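Local coordinates for pectate lyase II (Xanthomonas campestris pv. campestris, PDB 2QY1), which probably cleaves pectate by beta-elimination, acting as a secreted polysaccharide lyase, at residues A[28-33]-A[64-69]; A[50-55]-A[104-109]; A[116-121]-A[127-132]; A[251-256]-A[264-269]. The protein carries 2 engineered substitutions. All blocks are in the same frame, centred on the assembly; numbering follows the deposited sequence.

Interaction 1: A[28-33]-A[64-69]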
loop_
_atom_site.group_PDB
_atom_site.type_symbol
_atom_site.label_atom_id
_atom_site.label_comp_id
_atom_site.label_asym_id
_atom_site.label_seq_id
_atom_site.Cartn_x
_atom_site.Cartn_y
_atom_site.Cartn_z
ATOM N N SER A 28 -0.181 -22.475 8.449
ATOM C CA SER A 28 -0.416 -23.911 8.279
ATOM C C SER A 28 -1.393 -24.201 7.139
ATOM O O SER A 28 -1.167 -25.114 6.341
ATOM C CB SER A 28 -0.913 -24.541 9.582
ATOM O OG SER A 28 -1.183 -25.920 9.398
ATOM N N ALA A 29 -2.468 -23.417 7.065
ATOM C CA ALA A 29 -3.482 -23.581 6.020
ATOM C C ALA A 29 -2.933 -23.245 4.632
ATOM O O ALA A 29 -3.277 -23.900 3.648
ATOM C CB ALA A 29 -4.717 -22.747 6.334
ATOM N N ILE A 30 -2.077 -22.229 4.564
ATOM C CA ILE A 30 -1.369 -21.885 3.329
ATOM C C ILE A 30 -0.382 -22.990 2.931
ATOM O O ILE A 30 -0.318 -23.367 1.762
ATOM C CB ILE A 30 -0.652 -20.515 3.448
ATOM C CG1 ILE A 30 -1.687 -19.393 3.538
ATOM C CG2 ILE A 30 0.271 -20.257 2.253
ATOM C CD1 ILE A 30 -1.160 -18.127 4.147
ATOM N N ASP A 31 0.364 -23.510 3.910
ATOM C CA ASP A 31 1.354 -24.567 3.674
ATOM C C ASP A 31 0.715 -25.853 3.140
ATOM O O ASP A 31 1.291 -26.530 2.283
ATOM C CB ASP A 31 2.137 -24.890 4.957
ATOM C CG ASP A 31 3.016 -23.736 5.442
ATOM O OD1 ASP A 31 3.231 -22.749 4.701
ATOM O OD2 ASP A 31 3.501 -23.825 6.590
ATOM N N SER A 32 -0.473 -26.178 3.652
ATOM C CA SER A 32 -1.199 -27.395 3.274
ATOM C C SER A 32 -1.869 -27.284 1.905
ATOM O O SER A 32 -2.105 -28.288 1.236
ATOM C CB SER A 32 -2.252 -27.731 4.334
ATOM O OG SER A 32 -1.650 -27.969 5.595
ATOM N N TYR A 33 -2.171 -26.053 1.507
ATOM C CA TYR A 33 -2.851 -25.737 0.252
ATOM C C TYR A 33 -2.037 -26.178 -0.969
ATOM O O TYR A 33 -0.818 -26.007 -1.002
ATOM C CB TYR A 33 -3.130 -24.231 0.230
ATOM C CG TYR A 33 -3.766 -23.658 -1.017
ATOM C CD1 TYR A 33 -4.914 -24.222 -1.578
ATOM C CD2 TYR A 33 -3.245 -22.505 -1.605
ATOM C CE1 TYR A 33 -5.501 -23.673 -2.715
ATOM C CE2 TYR A 33 -3.824 -21.948 -2.732
ATOM C CZ TYR A 33 -4.949 -22.533 -3.284
ATOM O OH TYR A 33 -5.519 -21.971 -4.401
ATOM N N LYS A 64 6.927 -11.124 12.706
ATOM C CA LYS A 64 5.902 -12.162 12.602
ATOM C C LYS A 64 5.182 -11.934 11.277
ATOM O O LYS A 64 4.454 -10.946 11.120
ATOM C CB LYS A 64 4.917 -12.069 13.773
ATOM C CG LYS A 64 5.491 -12.499 15.126
ATOM C CD LYS A 64 4.884 -11.711 16.296
ATOM C CE LYS A 64 3.408 -12.010 16.513
ATOM N NZ LYS A 64 2.829 -11.243 17.668
ATOM N N THR A 65 5.407 -12.830 10.319
ATOM C CA THR A 65 4.970 -12.608 8.941
ATOM C C THR A 65 4.434 -13.883 8.289
ATOM O O THR A 65 5.134 -14.902 8.220
ATOM C CB THR A 65 6.127 -12.019 8.088
ATOM O OG1 THR A 65 6.639 -10.847 8.733
ATOM C CG2 THR A 65 5.661 -11.650 6.669
ATOM N N VAL A 66 3.189 -13.818 7.828
ATOM C CA VAL A 66 2.584 -14.904 7.065
ATOM C C VAL A 66 3.070 -14.822 5.615
ATOM O O VAL A 66 3.095 -13.742 5.021
ATOM C CB VAL A 66 1.036 -14.845 7.129
ATOM C CG1 VAL A 66 0.412 -15.903 6.235
ATOM C CG2 VAL A 66 0.555 -15.032 8.556
ATOM N N GLN A 67 3.463 -15.962 5.052
ATOM C CA GLN A 67 3.998 -15.996 3.690
ATOM C C GLN A 67 3.091 -16.780 2.748
ATOM O O GLN A 67 2.788 -17.952 3.002
ATOM C CB GLN A 67 5.386 -16.638 3.673
ATOM C CG GLN A 67 6.211 -16.442 4.936
ATOM C CD GLN A 67 7.426 -15.579 4.710
ATOM O OE1 GLN A 67 7.345 -14.352 4.689
ATOM N NE2 GLN A 67 8.570 -16.220 4.547
ATOM N N ILE A 68 2.658 -16.130 1.671
ATOM C CA ILE A 68 2.068 -16.826 0.531
ATOM C C ILE A 68 3.137 -16.854 -0.558
ATOM O O ILE A 68 3.408 -15.838 -1.199
ATOM C CB ILE A 68 0.789 -16.134 -0.006
ATOM C CG1 ILE A 68 -0.297 -16.073 1.071
ATOM C CG2 ILE A 68 0.262 -16.864 -1.248
ATOM C CD1 ILE A 68 -1.455 -15.130 0.719
ATOM N N LYS A 69 3.753 -18.015 -0.748
ATOM C CA LYS A 69 4.873 -18.143 -1.673
ATOM C C LYS A 69 4.587 -19.180 -2.752
ATOM O O LYS A 69 4.336 -20.348 -2.451
ATOM C CB LYS A 69 6.148 -18.498 -0.905
ATOM C CG LYS A 69 7.403 -18.607 -1.762
ATOM C CD LYS A 69 8.632 -18.388 -0.896
ATOM C CE LYS A 69 9.900 -18.841 -1.581
ATOM N NZ LYS A 69 11.049 -18.825 -0.634
#
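The flat group met in this contact is a backbone amide, the carbonyl of Gln67: the CG2 methyl of Ile30 approaches Gln67 O to 3.5 Å, making an angle of about 140° at the oxygen. The setting is the parallel beta-helix of the polysaccharide lyase 1 family, where helix 23-32 lies against strand 65-69, the outermost strand of its four-stranded parallel sheet. The segment axes pass 8.7 Å apart at only 15°, so helix and strand run nearly parallel, and within 28-33 it is Ile30 that meets the strand. Its CA-CB bond points toward the strand, and its two branches divide the work. With CG2 anti to the backbone N, that methyl is directed to the Gln67 carbonyl, while the CG1 arm carries CD1 between Val66 and Ile68. Leu41 touches Ile30 as well, and Phe23, Met26 and Gln27 from earlier in the helix extend the packing around Val66; Gln27 OE1 also accepts a hydrogen bond from Gln67 N. The helix thus lies over apolar residues near the end of the beta-helix. Ile30 CD1 sits 3.8 Å from Ile68 CG1 and, more tightly than usual van der Waals contact, 3.4 Å from Val66 CG1.

Interaction 2: A[50-55]-A[104-109]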
loop_
_atom_site.group_PDB
_atom_site.type_symbol
_atom_site.label_atom_id
_atom_site.label_comp_id
_atom_site.label_asym_id
_atom_site.label_seq_id
_atom_site.Cartn_x
_atom_site.Cartn_y
_atom_site.Cartn_z
ATOM N N GLY A 50 -3.290 -2.920 23.221
ATOM C CA GLY A 50 -2.969 -2.416 24.557
ATOM C C GLY A 50 -1.907 -3.226 25.282
ATOM O O GLY A 50 -1.310 -2.747 26.252
ATOM N N THR A 51 -1.669 -4.453 24.818
ATOM C CA THR A 51 -0.630 -5.318 25.384
ATOM C C THR A 51 0.783 -4.838 25.038
ATOM O O THR A 51 1.761 -5.284 25.644
ATOM C CB THR A 51 -0.790 -6.792 24.944
ATOM O OG1 THR A 51 -0.674 -6.887 23.518
ATOM C CG2 THR A 51 -2.142 -7.345 25.385
ATOM N N ILE A 52 0.884 -3.942 24.057
ATOM C CA ILE A 52 2.158 -3.312 23.703
ATOM C C ILE A 52 2.312 -2.010 24.498
ATOM O O ILE A 52 1.758 -0.967 24.135
ATOM C CB ILE A 52 2.287 -3.073 22.172
ATOM C CG1 ILE A 52 2.132 -4.396 21.408
ATOM C CG2 ILE A 52 3.625 -2.411 21.833
ATOM C CD1 ILE A 52 1.833 -4.239 19.918
ATOM N N LYS A 53 3.064 -2.095 25.592
ATOM C CA LYS A 53 3.214 -0.982 26.533
ATOM C C LYS A 53 4.340 -0.028 26.137
ATOM O O LYS A 53 4.433 1.090 26.657
ATOM C CB LYS A 53 3.444 -1.509 27.953
ATOM C CG LYS A 53 2.181 -1.994 28.666
ATOM C CD LYS A 53 1.849 -3.443 28.327
ATOM C CE LYS A 53 0.772 -4.002 29.245
ATOM N NZ LYS A 53 -0.571 -3.387 29.024
ATOM N N ASP A 54 5.189 -0.482 25.218
ATOM C CA ASP A 54 6.300 0.315 24.719
ATOM C C ASP A 54 6.420 0.113 23.215
ATOM O O ASP A 54 6.773 -0.969 22.753
ATOM C CB ASP A 54 7.599 -0.082 25.431
ATOM C CG ASP A 54 8.784 0.803 25.053
ATOM O OD1 ASP A 54 8.588 1.875 24.432
ATOM O OD2 ASP A 54 9.924 0.420 25.393
ATOM N N VAL A 55 6.104 1.167 22.466
ATOM C CA VAL A 55 6.196 1.172 21.004
ATOM C C VAL A 55 7.616 0.809 20.538
ATOM O O VAL A 55 7.801 0.189 19.487
ATOM C CB VAL A 55 5.744 2.552 20.437
ATOM C CG1 VAL A 55 6.303 2.807 19.051
ATOM C CG2 VAL A 55 4.219 2.646 20.421
ATOM N N ILE A 104 -3.864 -4.332 10.869
ATOM C CA ILE A 104 -2.468 -4.715 11.076
ATOM C C ILE A 104 -1.730 -3.564 11.770
ATOM O O ILE A 104 -1.568 -2.485 11.194
ATOM C CB ILE A 104 -1.781 -5.075 9.724
ATOM C CG1 ILE A 104 -2.533 -6.218 9.017
ATOM C CG2 ILE A 104 -0.307 -5.440 9.935
ATOM C CD1 ILE A 104 -2.061 -6.520 7.598
ATOM N N GLY A 105 -1.289 -3.791 13.006
ATOM C CA GLY A 105 -0.703 -2.713 13.795
ATOM C C GLY A 105 0.549 -3.038 14.585
ATOM O O GLY A 105 0.727 -4.163 15.059
ATOM N N LEU A 106 1.415 -2.029 14.708
ATOM C CA LEU A 106 2.574 -2.044 15.604
ATOM C C LEU A 106 3.403 -3.330 15.535
ATOM O O LEU A 106 3.659 -3.983 16.557
ATOM C CB LEU A 106 2.131 -1.745 17.043
ATOM C CG LEU A 106 1.585 -0.336 17.298
ATOM C CD1 LEU A 106 0.723 -0.318 18.556
ATOM C CD2 LEU A 106 2.726 0.677 17.400
ATOM N N LEU A 107 3.827 -3.672 14.323
ATOM C CA LEU A 107 4.530 -4.929 14.068
ATOM C C LEU A 107 5.955 -4.948 14.607
ATOM O O LEU A 107 6.636 -3.923 14.637
ATOM C CB LEU A 107 4.550 -5.243 12.569
ATOM C CG LEU A 107 3.217 -5.363 11.832
ATOM C CD1 LEU A 107 3.470 -5.696 10.380
ATOM C CD2 LEU A 107 2.330 -6.414 12.469
ATOM N N GLN A 108 6.377 -6.136 15.026
ATOM C CA GLN A 108 7.749 -6.415 15.431
ATOM C C GLN A 108 8.636 -6.514 14.192
ATOM O O GLN A 108 8.162 -6.870 13.109
ATOM C CB GLN A 108 7.810 -7.743 16.201
ATOM C CG GLN A 108 6.915 -7.807 17.445
ATOM C CD GLN A 108 6.945 -9.153 18.167
ATOM O OE1 GLN A 108 6.271 -9.324 19.185
ATOM N NE2 GLN A 108 7.728 -10.101 17.658
ATOM N N GLY A 109 9.921 -6.207 14.352
ATOM C CA GLY A 109 10.896 -6.488 13.303
ATOM C C GLY A 109 11.701 -5.303 12.811
ATOM O O GLY A 109 12.745 -5.486 12.186
#
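This is an apolar contact near the surface between the excursion that follows strand 39-43 and the turn that leaves strand 97-105. The evidence is a three-residue cluster in which Ile52 and Val55 meet Leu106 at two separate points. Ile52, whose CA-CB bond points at the turn, brings its CD1 methyl to 3.8 Å from Leu106 CB, and that methyl is equally close to Leu106 O. The far end of the leucine is used by the second partner: Leu106 CD2 lies 3.9 Å from Val55 CG2, the two side chains crossing at about a right angle. Leu106 accounts for nearly half of the 153 Å² buried. Its backbone is in the left-handed helical region (phi 47°, psi 54°), marking the change of direction at the strand end, and its CA-CB bond points toward the loop. Within the loop, Lys53 NZ donates a 2.9 Å hydrogen bond to Gly50 O, tilted 29° from the carbonyl plane, which closes the stretch from Gly50 to Lys53. Leu106 O accepts a hydrogen bond from Gln58 NE2, and Cys56, next after Val55, forms a disulfide with Cys143, so the loop is tied to the body by more than apolar contact. A regular coil from which a long loop projects and folds back on a turn is characteristic of the pectate lyase parallel beta-helix.

Interaction 3: A[116-121]-A[127-132]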
loop_
_atom_site.group_PDB
_atom_site.type_symbol
_atom_site.label_atom_id
_atom_site.label_comp_id
_atom_site.label_asym_id
_atom_site.label_seq_id
_atom_site.Cartn_x
_atom_site.Cartn_y
_atom_site.Cartn_z
ATOM N N ILE A 116 2.098 -5.277 4.608
ATOM C CA ILE A 116 1.645 -6.009 3.430
ATOM C C ILE A 116 2.705 -5.827 2.351
ATOM O O ILE A 116 2.935 -4.712 1.877
ATOM C CB ILE A 116 0.249 -5.530 2.950
ATOM C CG1 ILE A 116 -0.809 -5.791 4.034
ATOM C CG2 ILE A 116 -0.136 -6.206 1.628
ATOM C CD1 ILE A 116 -2.147 -5.083 3.807
ATOM N N SER A 117 3.363 -6.923 1.987
ATOM C CA SER A 117 4.474 -6.867 1.049
ATOM C C SER A 117 4.274 -7.820 -0.116
ATOM O O SER A 117 4.012 -9.007 0.079
ATOM C CB SER A 117 5.792 -7.186 1.761
ATOM O OG SER A 117 6.865 -7.257 0.837
ATOM N N LEU A 118 4.411 -7.283 -1.325
ATOM C CA LEU A 118 4.327 -8.064 -2.548
ATOM C C LEU A 118 5.689 -8.023 -3.224
ATOM O O LEU A 118 6.245 -6.947 -3.435
ATOM C CB LEU A 118 3.257 -7.474 -3.477
ATOM C CG LEU A 118 1.922 -7.032 -2.863
ATOM C CD1 LEU A 118 1.037 -6.358 -3.915
ATOM C CD2 LEU A 118 1.187 -8.198 -2.202
ATOM N N GLU A 119 6.239 -9.186 -3.560
ATOM C CA GLU A 119 7.597 -9.212 -4.109
ATOM C C GLU A 119 7.861 -10.267 -5.171
ATOM O O GLU A 119 7.611 -11.459 -4.973
ATOM C CB GLU A 119 8.648 -9.302 -2.991
ATOM C CG GLU A 119 8.183 -10.016 -1.732
ATOM C CD GLU A 119 9.105 -9.780 -0.555
ATOM O OE1 GLU A 119 10.325 -10.001 -0.702
ATOM O OE2 GLU A 119 8.604 -9.380 0.520
ATOM N N GLY A 120 8.384 -9.804 -6.302
ATOM C CA GLY A 120 8.908 -10.696 -7.319
ATOM C C GLY A 120 10.251 -11.248 -6.880
ATOM O O GLY A 120 10.941 -10.645 -6.052
ATOM N N ASN A 121 10.604 -12.412 -7.415
ATOM C CA ASN A 121 11.940 -12.978 -7.252
ATOM C C ASN A 121 12.323 -13.779 -8.497
ATOM O O ASN A 121 11.654 -13.669 -9.527
ATOM C CB ASN A 121 12.066 -13.799 -5.950
ATOM C CG ASN A 121 11.072 -14.962 -5.861
ATOM O OD1 ASN A 121 10.762 -15.437 -4.765
ATOM N ND2 ASN A 121 10.583 -15.426 -6.997
ATOM N N SER A 127 1.050 -11.156 -9.525
ATOM C CA SER A 127 0.152 -10.382 -10.382
ATOM C C SER A 127 -1.299 -10.642 -10.001
ATOM O O SER A 127 -1.611 -11.667 -9.392
ATOM C CB SER A 127 0.382 -10.698 -11.864
ATOM O OG SER A 127 -0.025 -12.012 -12.192
ATOM N N LYS A 128 -2.173 -9.711 -10.380
ATOM C CA LYS A 128 -3.582 -9.725 -9.994
ATOM C C LYS A 128 -3.702 -9.831 -8.476
ATOM O O LYS A 128 -4.103 -10.863 -7.937
ATOM C CB LYS A 128 -4.378 -10.831 -10.712
ATOM C CG LYS A 128 -4.335 -10.804 -12.259
ATOM C CD LYS A 128 -4.435 -9.395 -12.874
ATOM C CE LYS A 128 -5.843 -8.817 -12.815
ATOM N NZ LYS A 128 -5.996 -7.585 -13.661
ATOM N N ILE A 129 -3.318 -8.755 -7.795
ATOM C CA ILE A 129 -3.414 -8.681 -6.341
ATOM C C ILE A 129 -4.379 -7.558 -5.966
ATOM O O ILE A 129 -4.336 -6.474 -6.552
ATOM C CB ILE A 129 -2.030 -8.430 -5.665
ATOM C CG1 ILE A 129 -0.913 -9.298 -6.284
ATOM C CG2 ILE A 129 -2.128 -8.601 -4.136
ATOM C CD1 ILE A 129 -1.059 -10.820 -6.104
ATOM N N TRP A 130 -5.256 -7.829 -5.004
ATOM C CA TRP A 130 -6.194 -6.830 -4.519
ATOM C C TRP A 130 -5.990 -6.618 -3.029
ATOM O O TRP A 130 -6.311 -7.489 -2.222
ATOM C CB TRP A 130 -7.637 -7.264 -4.802
ATOM C CG TRP A 130 -8.672 -6.184 -4.594
ATOM C CD1 TRP A 130 -8.491 -4.829 -4.705
ATOM C CD2 TRP A 130 -10.063 -6.377 -4.290
ATOM N NE1 TRP A 130 -9.679 -4.171 -4.472
ATOM C CE2 TRP A 130 -10.657 -5.095 -4.214
ATOM C CE3 TRP A 130 -10.862 -7.510 -4.065
ATOM C CZ2 TRP A 130 -12.017 -4.912 -3.921
ATOM C CZ3 TRP A 130 -12.215 -7.327 -3.773
ATOM C CH2 TRP A 130 -12.777 -6.035 -3.707
ATOM N N VAL A 131 -5.428 -5.464 -2.678
ATOM C CA VAL A 131 -5.234 -5.080 -1.282
ATOM C C VAL A 131 -6.340 -4.072 -0.958
ATOM O O VAL A 131 -6.281 -2.925 -1.394
ATOM C CB VAL A 131 -3.820 -4.479 -1.052
ATOM C CG1 VAL A 131 -3.642 -4.007 0.399
ATOM C CG2 VAL A 131 -2.735 -5.501 -1.420
ATOM N N ASP A 132 -7.354 -4.511 -0.210
ATOM C CA ASP A 132 -8.598 -3.740 -0.090
ATOM C C ASP A 132 -9.145 -3.660 1.337
ATOM O O ASP A 132 -9.168 -4.654 2.056
ATOM C CB ASP A 132 -9.654 -4.343 -1.029
ATOM C CG ASP A 132 -10.976 -3.592 -0.997
ATOM O OD1 ASP A 132 -11.074 -2.509 -1.616
ATOM O OD2 ASP A 132 -11.927 -4.105 -0.371
#
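Val131 and Leu118 have the most surface buried here, 52 and 51 Å², and each meets an isoleucine across the interior of the parallel beta-helix. The two strands belong to different faces of the coil: between them the chain runs through a short loop and turns a corner at Lys128, whose backbone is left-handed (phi 54°, psi 70°). The nearest CA atoms, those of Ile116 and Val131, are 8.4 Å apart, too far for strand pairing, and between these segments the gap is bridged by side chains, not backbone. All four touching residues direct their CA-CB bonds at the opposite strand. Leu118 grips the CG2 methyl of Ile129 with both of its own methyls, CD1 and CD2 each lying 3.9 Å from Ile129 CG2, the two side chains lying alongside one another and pointing opposite ways. The Val131 pair differs, meeting Ile116 tip to tip: Ile116 CD1 approaches Val131 CG1 to 3.9 Å, and Ile116 CG2 lies 4.1 Å from Val131 CG2. Coils before and after continue this apolar filling, Val90 against Leu118, and Val97 and Val164 against Ile129. On the other side of strand 116-119, Glu119 makes a salt bridge with Arg89 and is met from above its carboxylate plane, where Ser117 OG donates a hydrogen bond to Glu119 OE2 over 2.8 Å.

Interaction 4: A[251-256]-A[264-269]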
loop_
_atom_site.group_PDB
_atom_site.type_symbol
_atom_site.label_atom_id
_atom_site.label_comp_id
_atom_site.label_asym_id
_atom_site.label_seq_id
_atom_site.Cartn_x
_atom_site.Cartn_y
_atom_site.Cartn_z
ATOM N N ASN A 251 5.104 18.658 0.239
ATOM C CA ASN A 251 5.468 18.038 -1.043
ATOM C C ASN A 251 4.465 16.967 -1.506
ATOM O O ASN A 251 4.833 15.794 -1.642
ATOM C CB ASN A 251 6.886 17.450 -0.977
ATOM C CG ASN A 251 7.906 18.440 -0.450
ATOM O OD1 ASN A 251 8.550 18.198 0.572
ATOM N ND2 ASN A 251 8.061 19.559 -1.146
ATOM N N PRO A 252 3.193 17.364 -1.735
ATOM C CA PRO A 252 2.151 16.391 -2.080
ATOM C C PRO A 252 2.429 15.615 -3.364
ATOM O O PRO A 252 2.133 14.419 -3.440
ATOM C CB PRO A 252 0.888 17.250 -2.225
ATOM C CG PRO A 252 1.379 18.638 -2.439
ATOM C CD PRO A 252 2.654 18.736 -1.668
ATOM N N VAL A 253 2.987 16.296 -4.360
ATOM C CA VAL A 253 3.387 15.660 -5.609
ATOM C C VAL A 253 4.809 16.106 -5.922
ATOM O O VAL A 253 5.066 17.295 -6.139
ATOM C CB VAL A 253 2.427 16.008 -6.777
ATOM C CG1 VAL A 253 2.922 15.403 -8.080
ATOM C CG2 VAL A 253 1.012 15.524 -6.476
ATOM N N THR A 254 5.732 15.152 -5.926
ATOM C CA THR A 254 7.150 15.463 -6.089
ATOM C C THR A 254 7.907 14.332 -6.783
ATOM O O THR A 254 7.387 13.227 -6.941
ATOM C CB THR A 254 7.820 15.797 -4.721
ATOM O OG1 THR A 254 9.183 16.193 -4.927
ATOM C CG2 THR A 254 7.776 14.598 -3.763
ATOM N N SER A 255 9.124 14.641 -7.219
ATOM C CA SER A 255 10.089 13.638 -7.646
ATOM C C SER A 255 11.437 13.988 -7.031
ATOM O O SER A 255 12.003 15.033 -7.343
ATOM C CB SER A 255 10.204 13.598 -9.165
ATOM O OG SER A 255 11.149 12.617 -9.552
ATOM N N ARG A 256 11.945 13.123 -6.157
ATOM C CA ARG A 256 13.185 13.410 -5.429
ATOM C C ARG A 256 13.949 12.161 -4.990
ATOM O O ARG A 256 13.353 11.112 -4.747
ATOM C CB ARG A 256 12.898 14.303 -4.212
ATOM C CG ARG A 256 11.878 13.730 -3.220
ATOM C CD ARG A 256 11.622 14.689 -2.071
ATOM N NE ARG A 256 11.105 15.974 -2.543
ATOM C CZ ARG A 256 11.110 17.099 -1.834
ATOM N NH1 ARG A 256 11.609 17.120 -0.604
ATOM N NH2 ARG A 256 10.615 18.212 -2.361
ATOM N N TRP A 264 4.234 13.070 -13.949
ATOM C CA TRP A 264 2.833 13.008 -13.530
ATOM C C TRP A 264 1.850 13.675 -14.488
ATOM O O TRP A 264 2.163 14.685 -15.123
ATOM C CB TRP A 264 2.654 13.574 -12.115
ATOM C CG TRP A 264 3.394 14.853 -11.858
ATOM C CD1 TRP A 264 3.030 16.106 -12.251
ATOM C CD2 TRP A 264 4.623 14.999 -11.137
ATOM N NE1 TRP A 264 3.958 17.029 -11.824
ATOM C CE2 TRP A 264 4.945 16.375 -11.136
ATOM C CE3 TRP A 264 5.482 14.101 -10.488
ATOM C CZ2 TRP A 264 6.094 16.876 -10.514
ATOM C CZ3 TRP A 264 6.626 14.600 -9.872
ATOM C CH2 TRP A 264 6.919 15.975 -9.887
ATOM N N ASP A 265 0.663 13.080 -14.576
ATOM C CA ASP A 265 -0.466 13.627 -15.317
ATOM C C ASP A 265 -1.527 14.017 -14.285
ATOM O O ASP A 265 -2.161 13.154 -13.668
ATOM C CB ASP A 265 -1.009 12.574 -16.293
ATOM C CG ASP A 265 -1.920 13.162 -17.364
ATOM O OD1 ASP A 265 -2.524 14.231 -17.139
ATOM O OD2 ASP A 265 -2.041 12.539 -18.439
ATOM N N LEU A 266 -1.693 15.322 -14.092
ATOM C CA LEU A 266 -2.562 15.859 -13.044
ATOM C C LEU A 266 -3.882 16.374 -13.604
ATOM O O LEU A 266 -3.894 17.162 -14.548
ATOM C CB LEU A 266 -1.847 16.986 -12.286
ATOM C CG LEU A 266 -0.659 16.636 -11.380
ATOM C CD1 LEU A 266 0.217 17.859 -11.151
ATOM C CD2 LEU A 266 -1.123 16.065 -10.052
ATOM N N ILE A 267 -4.992 15.910 -13.029
ATOM C CA ILE A 267 -6.326 16.396 -13.403
ATOM C C ILE A 267 -7.287 16.356 -12.215
ATOM O O ILE A 267 -7.319 15.377 -11.462
ATOM C CB ILE A 267 -6.976 15.599 -14.587
ATOM C CG1 ILE A 267 -5.941 14.889 -15.473
ATOM C CG2 ILE A 267 -7.866 16.520 -15.430
ATOM C CD1 ILE A 267 -5.572 13.484 -15.012
ATOM N N ASN A 268 -8.055 17.432 -12.054
ATOM C CA ASN A 268 -9.198 17.497 -11.126
ATOM C C ASN A 268 -8.908 17.247 -9.642
ATOM O O ASN A 268 -9.816 16.904 -8.884
ATOM C CB ASN A 268 -10.336 16.574 -11.602
ATOM C CG ASN A 268 -10.934 17.009 -12.926
ATOM O OD1 ASN A 268 -10.911 18.190 -13.280
ATOM N ND2 ASN A 268 -11.486 16.052 -13.664
ATOM N N ASN A 269 -7.659 17.428 -9.225
ATOM C CA ASN A 269 -7.298 17.249 -7.819
ATOM C C ASN A 269 -7.826 18.386 -6.954
ATOM O O ASN A 269 -7.712 19.553 -7.323
ATOM C CB ASN A 269 -5.779 17.122 -7.659
ATOM C CG ASN A 269 -5.224 15.877 -8.324
ATOM O OD1 ASN A 269 -4.565 15.957 -9.359
ATOM N ND2 ASN A 269 -5.496 14.719 -7.736
#
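A CH-pi contact carries this interaction: the CG1 methyl of Val253 lies over the indole face of Trp264, 3.8 Å from the centroid of the five-membered ring and 20° off its normal. Having CG1 anti to the backbone N places that methyl there, 3.5 Å from Trp264 CD2. Trp264 CG stands between its own backbone N and carbonyl carbon (chi1 44°), which carries the six-membered ring alongside the backbone of the first strand. Polar backbone atoms meet that part of the indole: Thr254 O comes within 3.3 Å of Trp264 CZ3, and Ser255 N lies at the ring edge, 3.6 Å from that atom. Purely aliphatic packing is looser, with Val253 CG2 at 4.2 Å from Leu266 CD2. Among hydrogen bonds, Arg256 NE donates to Thr254 OG1 over 3.1 Å, and Thr254 OG1 is also hydrogen-bonded to Ala287 O and Asn288 OD1; Ser255 OG bonds to Val233 O and Gly262 N. Strands 253-255 and 264-267 run nearly antiparallel (169°), yet their axes are 9.8 Å apart, so they face one another as separate walls of the beta-helix: strand 245-255 pairs with 231-234, strand 263-267 with 238-242, and Ile241 of the latter touches both Val253 and Leu266.

In the fold
The four contacts follow the winding of one parallel beta-helix. Interactions 1 and 2 alternate along the chain and touch through Lys64 CD and Gln108 NE2 (3.5 Å), although their centres are about 22 Å apart. Interaction 3 follows and joins the packing of interaction 2, where Ile104 CD1 meets Ile116 CG1 at 3.8 Å. It also shares the sheet 65-69, 87-91, 116-119, 155-158 with interaction 1, centre to centre about 15 Å. Interaction 4 comes last, about 38 Å from interaction 1 between centres; it and interaction 3, centres about 24 Å apart, reach the same run of paired strands. The contacts thus join the helix-covered end, the projecting loop and the stacked turns along the solenoid.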